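Local coordinates for fumarate reductase iron-sulfur subunit (Mycolicibacterium smegmatis, PDB 7D6V) that carries electrons through its three iron-sulfur clusters from the flavoprotein subunit toward the membrane anchor of the mycobacterial succinate dehydrogenase Sdh1, at the interface of chains A and B and the interface of chains C and A. Numbering follows the deposited sequence. Chains: chain A, Fumarate reductase iron-sulfur subunit; chain B, Succinate dehydrogenase (Membrane anchor subunit); chain C, Succinate dehydrogenase subunit A.

Contact 1: the interface of chains A and B. Residues chain A 232, 236; chain B 150, 153-154, 156.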
loop_
_atom_site.group_PDB
_atom_site.type_symbol
_atom_site.label_atom_id
_atom_site.label_comp_id
_atom_site.label_asym_id
_atom_site.label_seq_id
_atom_site.Cartn_x
_atom_site.Cartn_y
_atom_site.Cartn_z
ATOM N N ALA A 232 17.935 10.232 -22.482
ATOM C CA ALA A 232 18.545 10.216 -23.808
ATOM C C ALA A 232 18.222 11.488 -24.579
ATOM O O ALA A 232 19.060 11.988 -25.335
ATOM C CB ALA A 232 18.084 8.984 -24.580
ATOM N N TYR A 236 21.937 12.036 -24.814
ATOM C CA TYR A 236 22.463 11.104 -25.806
ATOM C C TYR A 236 21.779 11.249 -27.160
ATOM O O TYR A 236 21.636 10.271 -27.894
ATOM C CB TYR A 236 22.338 9.666 -25.306
ATOM C CG TYR A 236 22.906 9.447 -23.928
ATOM C CD1 TYR A 236 24.234 9.730 -23.651
ATOM C CD2 TYR A 236 22.114 8.957 -22.903
ATOM C CE1 TYR A 236 24.756 9.535 -22.396
ATOM C CE2 TYR A 236 22.630 8.757 -21.642
ATOM C CZ TYR A 236 23.952 9.048 -21.395
ATOM O OH TYR A 236 24.476 8.852 -20.143
ATOM N N ILE B 150 26.615 1.859 -23.288
ATOM C CA ILE B 150 26.001 3.182 -23.305
ATOM C C ILE B 150 25.416 3.493 -24.677
ATOM O O ILE B 150 24.562 4.377 -24.799
ATOM C CB ILE B 150 27.021 4.259 -22.875
ATOM C CG1 ILE B 150 26.336 5.590 -22.557
ATOM C CG2 ILE B 150 28.050 4.484 -23.954
ATOM C CD1 ILE B 150 25.483 5.568 -21.328
ATOM N N ASN B 153 21.423 3.701 -26.182
ATOM C CA ASN B 153 20.548 4.857 -26.066
ATOM C C ASN B 153 20.234 5.514 -27.403
ATOM O O ASN B 153 19.474 6.486 -27.429
ATOM C CB ASN B 153 21.172 5.886 -25.123
ATOM C CG ASN B 153 21.241 5.398 -23.694
ATOM O OD1 ASN B 153 20.222 5.285 -23.016
ATOM N ND2 ASN B 153 22.445 5.108 -23.227
ATOM N N ILE B 154 20.788 5.016 -28.503
ATOM C CA ILE B 154 20.497 5.551 -29.825
ATOM C C ILE B 154 19.434 4.717 -30.538
ATOM O O ILE B 154 19.350 4.737 -31.763
ATOM C CB ILE B 154 21.767 5.674 -30.679
ATOM C CG1 ILE B 154 22.408 4.304 -30.881
ATOM C CG2 ILE B 154 22.746 6.630 -30.039
ATOM C CD1 ILE B 154 23.669 4.339 -31.698
ATOM N N ARG B 156 16.303 5.056 -30.895
ATOM C CA ARG B 156 15.285 5.786 -31.647
ATOM C C ARG B 156 15.702 6.023 -33.095
ATOM O O ARG B 156 14.848 6.098 -33.986
ATOM C CB ARG B 156 14.976 7.111 -30.952
ATOM C CG ARG B 156 16.185 7.993 -30.719
ATOM C CD ARG B 156 15.823 9.223 -29.912
ATOM N NE ARG B 156 15.551 8.888 -28.519
ATOM C CZ ARG B 156 15.393 9.783 -27.552
ATOM N NH1 ARG B 156 15.481 11.074 -27.822
ATOM N NH2 ARG B 156 15.148 9.386 -26.314
#
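A:Tyr236 lies over the side-chain amide of B:Asn153, where the iron-sulfur subunit of a succinate dehydrogenase, with its [2Fe-2S] and 4Fe-4S dicluster domains, meets the membrane anchor. The phenol ring and the amide are turned only 21° apart, so two flat groups face each other on side chains that cross at a slant. The amide sits beneath the CD2 rim of one ring face, with CD2 of A:Tyr236 3.7 Å from CG of B:Asn153. The tyrosine CG stands anti to its carbonyl carbon (chi1 -51°), which swings the ring from just past helix 219-235 across the anchor. Under the same face, toward CZ and the phenol tip, comes B:Ile150, its CD1 methyl 3.6 Å from OH of A:Tyr236 and the two side chains crossing at about a right angle. CG1 of this isoleucine is anti to its backbone N (chi1 -166°), an arrangement that sends the methyl toward the phenol tip. The amide is steadied within its own chain: ND2 of B:Asn153 donates to the carbonyl O of B:Ile150 at 2.7 Å, with the oxygen tilted out of the amide plane. In the last turn of helix 219-235, four residues before the tyrosine, the methyl CB of A:Ala232 sits 3.4 Å from NH2 of B:Arg156. No polar pair bridges this patch. B:Ile150 and B:Ile154 also line the ubiquinone-1 pocket, and B:Arg156 directly follows B:His155 of the anchor's [2Fe-2S] site.

Contact 2: the interface of chains C and A. Residues chain C 40-41, 44, 48; chain A 51, 53, 59-61, 109, 147-148.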
loop_
_atom_site.group_PDB
_atom_site.type_symbol
_atom_site.label_atom_id
_atom_site.label_comp_id
_atom_site.label_asym_id
_atom_site.label_seq_id
_atom_site.Cartn_x
_atom_site.Cartn_y
_atom_site.Cartn_z
ATOM N N SER C 40 5.914 1.303 14.405
ATOM C CA SER C 40 6.145 0.598 13.156
ATOM C C SER C 40 7.165 1.364 12.316
ATOM O O SER C 40 7.788 2.323 12.778
ATOM C CB SER C 40 4.820 0.399 12.416
ATOM O OG SER C 40 4.148 1.629 12.226
ATOM N N LEU C 41 7.358 0.917 11.079
ATOM C CA LEU C 41 8.219 1.641 10.159
ATOM C C LEU C 41 7.555 2.948 9.728
ATOM O O LEU C 41 6.340 3.128 9.841
ATOM C CB LEU C 41 8.542 0.786 8.933
ATOM C CG LEU C 41 9.512 -0.384 9.116
ATOM C CD1 LEU C 41 9.637 -1.186 7.833
ATOM C CD2 LEU C 41 10.868 0.101 9.563
ATOM N N LYS C 44 3.905 3.473 7.725
ATOM C CA LYS C 44 3.195 2.199 7.736
ATOM C C LYS C 44 2.165 2.129 8.859
ATOM O O LYS C 44 1.865 1.048 9.365
ATOM C CB LYS C 44 4.180 1.037 7.845
ATOM C CG LYS C 44 5.241 1.028 6.766
ATOM C CD LYS C 44 5.791 -0.365 6.549
ATOM C CE LYS C 44 6.793 -0.386 5.417
ATOM N NZ LYS C 44 6.274 0.305 4.213
ATOM N N VAL C 48 -2.926 3.810 6.464
ATOM C CA VAL C 48 -2.785 3.285 5.108
ATOM C C VAL C 48 -3.961 2.406 4.711
ATOM O O VAL C 48 -4.217 2.220 3.518
ATOM C CB VAL C 48 -1.469 2.488 4.955
ATOM C CG1 VAL C 48 -0.275 3.353 5.273
ATOM C CG2 VAL C 48 -1.482 1.231 5.808
ATOM N N ARG A 51 7.925 -8.732 12.233
ATOM C CA ARG A 51 7.624 -7.386 11.721
ATOM C C ARG A 51 6.483 -7.395 10.695
ATOM O O ARG A 51 6.681 -7.255 9.490
ATOM C CB ARG A 51 8.860 -6.705 11.122
ATOM C CG ARG A 51 8.593 -5.249 10.779
ATOM C CD ARG A 51 9.492 -4.722 9.687
ATOM N NE ARG A 51 10.696 -4.105 10.229
ATOM C CZ ARG A 51 11.869 -4.084 9.609
ATOM N NH1 ARG A 51 12.000 -4.640 8.414
ATOM N NH2 ARG A 51 12.908 -3.503 10.182
ATOM N N ASN A 53 2.465 -5.512 10.324
ATOM C CA ASN A 53 1.648 -4.490 10.976
ATOM C C ASN A 53 0.157 -4.596 10.688
ATOM O O ASN A 53 -0.647 -4.435 11.606
ATOM C CB ASN A 53 2.126 -3.089 10.577
ATOM C CG ASN A 53 1.492 -2.001 11.419
ATOM O OD1 ASN A 53 1.022 -2.254 12.524
ATOM N ND2 ASN A 53 1.468 -0.785 10.893
ATOM N N CYS A 59 0.232 -2.216 3.296
ATOM C CA CYS A 59 1.483 -1.685 3.815
ATOM C C CYS A 59 2.972 -1.757 3.515
ATOM O O CYS A 59 3.660 -0.731 3.454
ATOM C CB CYS A 59 1.400 -1.265 5.289
ATOM S SG CYS A 59 1.534 -2.589 6.512
ATOM N N GLY A 60 3.453 -3.237 3.309
ATOM C CA GLY A 60 4.872 -3.456 3.151
ATOM C C GLY A 60 5.707 -3.886 4.334
ATOM O O GLY A 60 6.936 -3.931 4.244
ATOM N N SER A 61 5.056 -4.196 5.453
ATOM C CA SER A 61 5.796 -4.595 6.643
ATOM C C SER A 61 6.307 -6.026 6.545
ATOM O O SER A 61 7.430 -6.315 6.970
ATOM C CB SER A 61 4.919 -4.430 7.881
ATOM O OG SER A 61 4.388 -3.124 7.956
ATOM N N TYR A 109 15.174 4.473 3.321
ATOM C CA TYR A 109 14.843 5.754 3.930
ATOM C C TYR A 109 15.969 6.765 3.785
ATOM O O TYR A 109 15.711 7.971 3.819
ATOM C CB TYR A 109 14.477 5.550 5.398
ATOM C CG TYR A 109 13.186 4.786 5.564
ATOM C CD1 TYR A 109 11.962 5.431 5.483
ATOM C CD2 TYR A 109 13.191 3.417 5.772
ATOM C CE1 TYR A 109 10.782 4.737 5.618
ATOM C CE2 TYR A 109 12.016 2.714 5.908
ATOM C CZ TYR A 109 10.814 3.380 5.832
ATOM O OH TYR A 109 9.639 2.684 5.968
ATOM N N GLU A 147 5.307 0.975 0.417
ATOM C CA GLU A 147 6.758 0.873 0.421
ATOM C C GLU A 147 7.195 -0.439 1.056
ATOM O O GLU A 147 7.685 -0.470 2.187
ATOM C CB GLU A 147 7.368 2.077 1.134
ATOM C CG GLU A 147 7.336 3.332 0.289
ATOM C CD GLU A 147 7.902 4.534 1.002
ATOM O OE1 GLU A 147 7.850 4.568 2.247
ATOM O OE2 GLU A 147 8.402 5.447 0.316
ATOM N N CYS A 148 7.051 -1.524 0.301
ATOM C CA CYS A 148 7.452 -2.845 0.769
ATOM C C CYS A 148 8.940 -3.058 0.499
ATOM O O CYS A 148 9.630 -3.736 1.262
ATOM C CB CYS A 148 6.628 -3.934 0.082
ATOM S SG CYS A 148 7.301 -4.493 -1.501
#
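C:Lys44 of the flavoprotein drives its side chain between two backbone stretches of A:Cys59 and A:Glu147, residues of the CxxC segments that bind the [2Fe-2S] and [4Fe-4S] clusters. This is the close part of the contact. Its ammonium NZ is gripped by two carbonyls, donating to O of A:Cys59 at 2.9 Å and to O of A:Glu147 at 2.6 Å. It comes to the first somewhat tilted from the carbonyl plane and to the second from well above it, 50° out. The chain runs extended as far as CE and bends at the last torsion (chi4 -49°), which turns NZ toward both oxygens. Midway, CD of C:Lys44 passes 3.4 Å from the hydroxyl OG of A:Ser61. A bond from ND2 of A:Asn53 to the backbone O of the lysine is modelled too short and is doubtful. Looser contacts surround this plug. CD1 of C:Leu41 rests near the rim of one guanidinium face of A:Arg51, 3.9 Å from NE, the two side chains crossing at about a right angle. CG2 of C:Val48 reaches CB of A:Cys59 at 3.8 Å. The lysine thus ties the flavoprotein to loops of both the [2Fe-2S] and [4Fe-4S] sites, which may help keep the flavin and clusters in register.

Contact 3: the interface of chains C and A. Residues chain C 42, 44, 142, 145-146; chain A 109, 145-147, 172.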
loop_
_atom_site.group_PDB
_atom_site.type_symbol
_atom_site.label_atom_id
_atom_site.label_comp_id
_atom_site.label_asym_id
_atom_site.label_seq_id
_atom_site.Cartn_x
_atom_site.Cartn_y
_atom_site.Cartn_z
ATOM N N PHE C 42 8.376 3.869 9.234
ATOM C CA PHE C 42 7.888 5.179 8.826
ATOM C C PHE C 42 6.942 5.052 7.637
ATOM O O PHE C 42 7.301 4.488 6.600
ATOM C CB PHE C 42 9.068 6.084 8.475
ATOM C CG PHE C 42 8.712 7.535 8.347
ATOM C CD1 PHE C 42 7.660 8.073 9.065
ATOM C CD2 PHE C 42 9.436 8.366 7.511
ATOM C CE1 PHE C 42 7.337 9.408 8.947
ATOM C CE2 PHE C 42 9.119 9.699 7.392
ATOM C CZ PHE C 42 8.067 10.220 8.109
ATOM N N LYS C 44 3.905 3.473 7.725
ATOM C CA LYS C 44 3.195 2.199 7.736
ATOM C C LYS C 44 2.165 2.129 8.859
ATOM O O LYS C 44 1.865 1.048 9.365
ATOM C CB LYS C 44 4.180 1.037 7.845
ATOM C CG LYS C 44 5.241 1.028 6.766
ATOM C CD LYS C 44 5.791 -0.365 6.549
ATOM C CE LYS C 44 6.793 -0.386 5.417
ATOM N NZ LYS C 44 6.274 0.305 4.213
ATOM N N ARG C 142 1.251 8.992 2.626
ATOM C CA ARG C 142 2.394 9.212 1.747
ATOM C C ARG C 142 2.689 10.694 1.605
ATOM O O ARG C 142 3.850 11.113 1.669
ATOM C CB ARG C 142 2.125 8.613 0.369
ATOM C CG ARG C 142 2.523 7.173 0.203
ATOM C CD ARG C 142 4.016 6.937 0.303
ATOM N NE ARG C 142 4.257 5.506 0.446
ATOM C CZ ARG C 142 4.134 4.848 1.592
ATOM N NH1 ARG C 142 3.800 5.496 2.695
ATOM N NH2 ARG C 142 4.352 3.547 1.637
ATOM N N GLN C 145 4.262 12.033 4.871
ATOM C CA GLN C 145 5.634 11.562 5.047
ATOM C C GLN C 145 6.592 12.259 4.085
ATOM O O GLN C 145 7.699 12.662 4.473
ATOM C CB GLN C 145 5.669 10.046 4.865
ATOM C CG GLN C 145 7.016 9.459 4.522
ATOM C CD GLN C 145 6.903 8.030 4.045
ATOM O OE1 GLN C 145 5.809 7.540 3.781
ATOM N NE2 GLN C 145 8.034 7.350 3.936
ATOM N N GLN C 146 6.179 12.431 2.830
ATOM C CA GLN C 146 7.030 13.113 1.866
ATOM C C GLN C 146 7.159 14.597 2.181
ATOM O O GLN C 146 8.199 15.200 1.899
ATOM C CB GLN C 146 6.490 12.895 0.457
ATOM C CG GLN C 146 6.692 11.478 -0.038
ATOM C CD GLN C 146 5.799 11.129 -1.203
ATOM O OE1 GLN C 146 4.922 11.903 -1.579
ATOM N NE2 GLN C 146 6.011 9.957 -1.777
ATOM N N TYR A 109 15.174 4.473 3.321
ATOM C CA TYR A 109 14.843 5.754 3.930
ATOM C C TYR A 109 15.969 6.765 3.785
ATOM O O TYR A 109 15.711 7.971 3.819
ATOM C CB TYR A 109 14.477 5.550 5.398
ATOM C CG TYR A 109 13.186 4.786 5.564
ATOM C CD1 TYR A 109 11.962 5.431 5.483
ATOM C CD2 TYR A 109 13.191 3.417 5.772
ATOM C CE1 TYR A 109 10.782 4.737 5.618
ATOM C CE2 TYR A 109 12.016 2.714 5.908
ATOM C CZ TYR A 109 10.814 3.380 5.832
ATOM O OH TYR A 109 9.639 2.684 5.968
ATOM N N CYS A 145 2.180 2.802 -4.761
ATOM C CA CYS A 145 3.260 2.071 -4.098
ATOM C C CYS A 145 3.348 1.949 -2.572
ATOM O O CYS A 145 3.768 2.887 -1.894
ATOM C CB CYS A 145 4.611 2.567 -4.630
ATOM S SG CYS A 145 5.994 2.338 -3.488
ATOM N N ILE A 146 2.956 0.792 -2.037
ATOM C CA ILE A 146 3.152 0.544 -0.615
ATOM C C ILE A 146 4.627 0.217 -0.430
ATOM O O ILE A 146 5.162 -0.684 -1.082
ATOM C CB ILE A 146 2.238 -0.583 -0.103
ATOM C CG1 ILE A 146 2.566 -1.929 -0.750
ATOM C CG2 ILE A 146 0.786 -0.247 -0.377
ATOM C CD1 ILE A 146 2.079 -3.117 0.027
ATOM N N GLU A 147 5.307 0.975 0.417
ATOM C CA GLU A 147 6.758 0.873 0.421
ATOM C C GLU A 147 7.195 -0.439 1.056
ATOM O O GLU A 147 7.685 -0.470 2.187
ATOM C CB GLU A 147 7.368 2.077 1.134
ATOM C CG GLU A 147 7.336 3.332 0.289
ATOM C CD GLU A 147 7.902 4.534 1.002
ATOM O OE1 GLU A 147 7.850 4.568 2.247
ATOM O OE2 GLU A 147 8.402 5.447 0.316
ATOM N N ARG A 172 12.311 1.609 -6.805
ATOM C CA ARG A 172 11.275 2.396 -6.145
ATOM C C ARG A 172 11.539 3.887 -6.291
ATOM O O ARG A 172 10.623 4.666 -6.573
ATOM C CB ARG A 172 11.180 2.007 -4.668
ATOM C CG ARG A 172 9.968 2.564 -3.937
ATOM C CD ARG A 172 10.310 3.838 -3.178
ATOM N NE ARG A 172 9.132 4.510 -2.642
ATOM C CZ ARG A 172 8.293 5.247 -3.361
ATOM N NH1 ARG A 172 7.248 5.817 -2.781
ATOM N NH2 ARG A 172 8.491 5.413 -4.659
#
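A:Tyr109 and C:Phe42 share one of the hydrogen bonds across this interface, which includes the CxxC segment 145-148 of the [4Fe-4S] site. The phenol OH of A:Tyr109 donates to the backbone O of C:Phe42 at 3.0 Å, lying in the carbonyl plane on a lone pair. C:Gln145, on helix 136-159, meets A:Glu147 tip to tip: its NE2 gives a nearly straight bond (161° at H) to OE1 on the syn side, the amide and carboxylate standing 84° apart. CG anti to the backbone N (chi1 159°) and an extended chain carry the amide that far from its helix.

Charge forms the second group. C:Arg142 makes a long, loose salt bridge to the same carboxylate, with OE1 of A:Glu147 3.7 Å from NH2, though the exact placing of this guanidinium is doubtful. Within chain A, NE of A:Arg172 bonds OE2 of A:Glu147 on the anti side at 3.2 Å, so the carboxylate has an arginine from each subunit, which should favour its negative form.

Apolar contact across the interface is made where CB of C:Phe42 lies 3.6 Å from CE1 of A:Tyr109.

Apart from these groups, and within chain A, SG of A:Cys145 sits 3.7 Å above the centre of the A:Arg172 guanidinium, whose edge faces the carboxylate.

Contact 4: the interface of chains C and A. Residues chain C 255, 257; chain A 28-29, 31, 39.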
loop_
_atom_site.group_PDB
_atom_site.type_symbol
_atom_site.label_atom_id
_atom_site.label_comp_id
_atom_site.label_asym_id
_atom_site.label_seq_id
_atom_site.Cartn_x
_atom_site.Cartn_y
_atom_site.Cartn_z
ATOM N N TRP C 255 -13.894 -16.723 10.074
ATOM C CA TRP C 255 -13.097 -17.949 10.135
ATOM C C TRP C 255 -11.787 -17.863 9.359
ATOM O O TRP C 255 -10.720 -18.009 9.970
ATOM C CB TRP C 255 -13.873 -19.173 9.646
ATOM C CG TRP C 255 -12.966 -20.295 9.213
ATOM C CD1 TRP C 255 -12.985 -20.943 8.014
ATOM C CD2 TRP C 255 -11.913 -20.901 9.977
ATOM N NE1 TRP C 255 -12.009 -21.906 7.979
ATOM C CE2 TRP C 255 -11.336 -21.901 9.172
ATOM C CE3 TRP C 255 -11.397 -20.690 11.261
ATOM C CZ2 TRP C 255 -10.274 -22.691 9.608
ATOM C CZ3 TRP C 255 -10.342 -21.474 11.690
ATOM C CH2 TRP C 255 -9.793 -22.463 10.867
ATOM N N LEU C 257 -8.462 -17.181 8.426
ATOM C CA LEU C 257 -7.563 -16.246 9.091
ATOM C C LEU C 257 -6.996 -15.222 8.122
ATOM O O LEU C 257 -6.728 -14.087 8.520
ATOM C CB LEU C 257 -6.438 -16.996 9.799
ATOM C CG LEU C 257 -6.881 -17.967 10.892
ATOM C CD1 LEU C 257 -5.677 -18.580 11.583
ATOM C CD2 LEU C 257 -7.782 -17.267 11.896
ATOM N N ASN A 28 -4.585 -24.772 8.011
ATOM C CA ASN A 28 -5.986 -24.879 7.635
ATOM C C ASN A 28 -6.209 -24.292 6.245
ATOM O O ASN A 28 -5.376 -23.561 5.708
ATOM C CB ASN A 28 -6.881 -24.173 8.656
ATOM C CG ASN A 28 -6.834 -24.821 10.018
ATOM O OD1 ASN A 28 -7.451 -25.858 10.244
ATOM N ND2 ASN A 28 -6.104 -24.208 10.940
ATOM N N ASP A 29 -7.357 -24.627 5.664
ATOM C CA ASP A 29 -7.712 -24.110 4.350
ATOM C C ASP A 29 -7.969 -22.609 4.418
ATOM O O ASP A 29 -8.693 -22.132 5.295
ATOM C CB ASP A 29 -8.948 -24.827 3.815
ATOM C CG ASP A 29 -8.647 -26.232 3.337
ATOM O OD1 ASP A 29 -7.772 -26.392 2.462
ATOM O OD2 ASP A 29 -9.290 -27.177 3.838
ATOM N N GLU A 31 -5.563 -20.059 4.671
ATOM C CA GLU A 31 -4.657 -19.295 5.515
ATOM C C GLU A 31 -3.422 -18.883 4.731
ATOM O O GLU A 31 -2.947 -19.617 3.866
ATOM C CB GLU A 31 -4.242 -20.104 6.741
ATOM C CG GLU A 31 -5.380 -20.371 7.695
ATOM C CD GLU A 31 -4.951 -21.192 8.879
ATOM O OE1 GLU A 31 -3.796 -21.662 8.883
ATOM O OE2 GLU A 31 -5.765 -21.368 9.807
ATOM N N ARG A 39 0.895 -18.605 14.272
ATOM C CA ARG A 39 0.642 -19.818 15.042
ATOM C C ARG A 39 1.936 -20.395 15.604
ATOM O O ARG A 39 1.977 -20.849 16.755
ATOM C CB ARG A 39 -0.073 -20.852 14.176
ATOM C CG ARG A 39 -0.715 -21.969 14.972
ATOM C CD ARG A 39 -1.257 -23.060 14.076
ATOM N NE ARG A 39 -1.858 -22.524 12.860
ATOM C CZ ARG A 39 -3.105 -22.074 12.776
ATOM N NH1 ARG A 39 -3.891 -22.087 13.842
ATOM N NH2 ARG A 39 -3.565 -21.607 11.627
#
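C:Trp255 presents the benzo edge of its indole to A:Asn28, in the [2Fe-2S] domain of the iron-sulfur subunit. CZ2 of C:Trp255 lies 3.8 Å from CB of A:Asn28. CH2 of C:Trp255 lies 3.9 Å from the amide carbon CG of A:Asn28. That carbon sits at the ring edge, in plane, and the amide is turned 75° against the indole. CG of the tryptophan is anti to its backbone N (chi1 158°), which extends the six-membered ring toward chain A. The other half of the first shell is C:Leu257, lying alongside A:Glu31 with both side chains pointing the same way. Its CD1 methyl approaches OE2 of the carboxylate at 3.3 Å. The same methyl also meets the guanidinium of A:Arg39, NH2 standing 3.7 Å from CD1, with the two side chains crossing at about a right angle.

These first-shell residues are positioned by bonds within chain A, centred on that carboxylate. ND2 of A:Asn28 donates to OE2 of A:Glu31 at 3.1 Å, coming from above the carboxylate plane. On the other oxygen, NH2 of A:Arg39 forms a salt bridge to OE1 at 2.8 Å, on the syn side though 30° out of plane. The arginine reaches in from helix 33-43. A:Glu31 therefore links the asparagine at the indole edge to the arginine beside the leucine. No polar pair crosses here; the patch appears to add an apolar point of attachment between the flavoprotein and the [2Fe-2S] domain.

Contacts 2 and 3 are nearly continuous, their C-alpha centres about 8 Å apart, and share C:Lys44, A:Tyr109 and A:Glu147. Contact 4 joins the same two subunits about 23 Å from contact 2, so the flavoprotein is held at separated points along the iron-sulfur subunit. Contact 1 stands apart, about 37 Å from contact 2 and 52 Å from contact 4, and uses the end of helix 219-235 to meet the anchor. Chain A thereby spans the complex, bringing its clusters between the flavin-bearing subunit and the quinone-binding membrane subunit, as a relay of electrons requires.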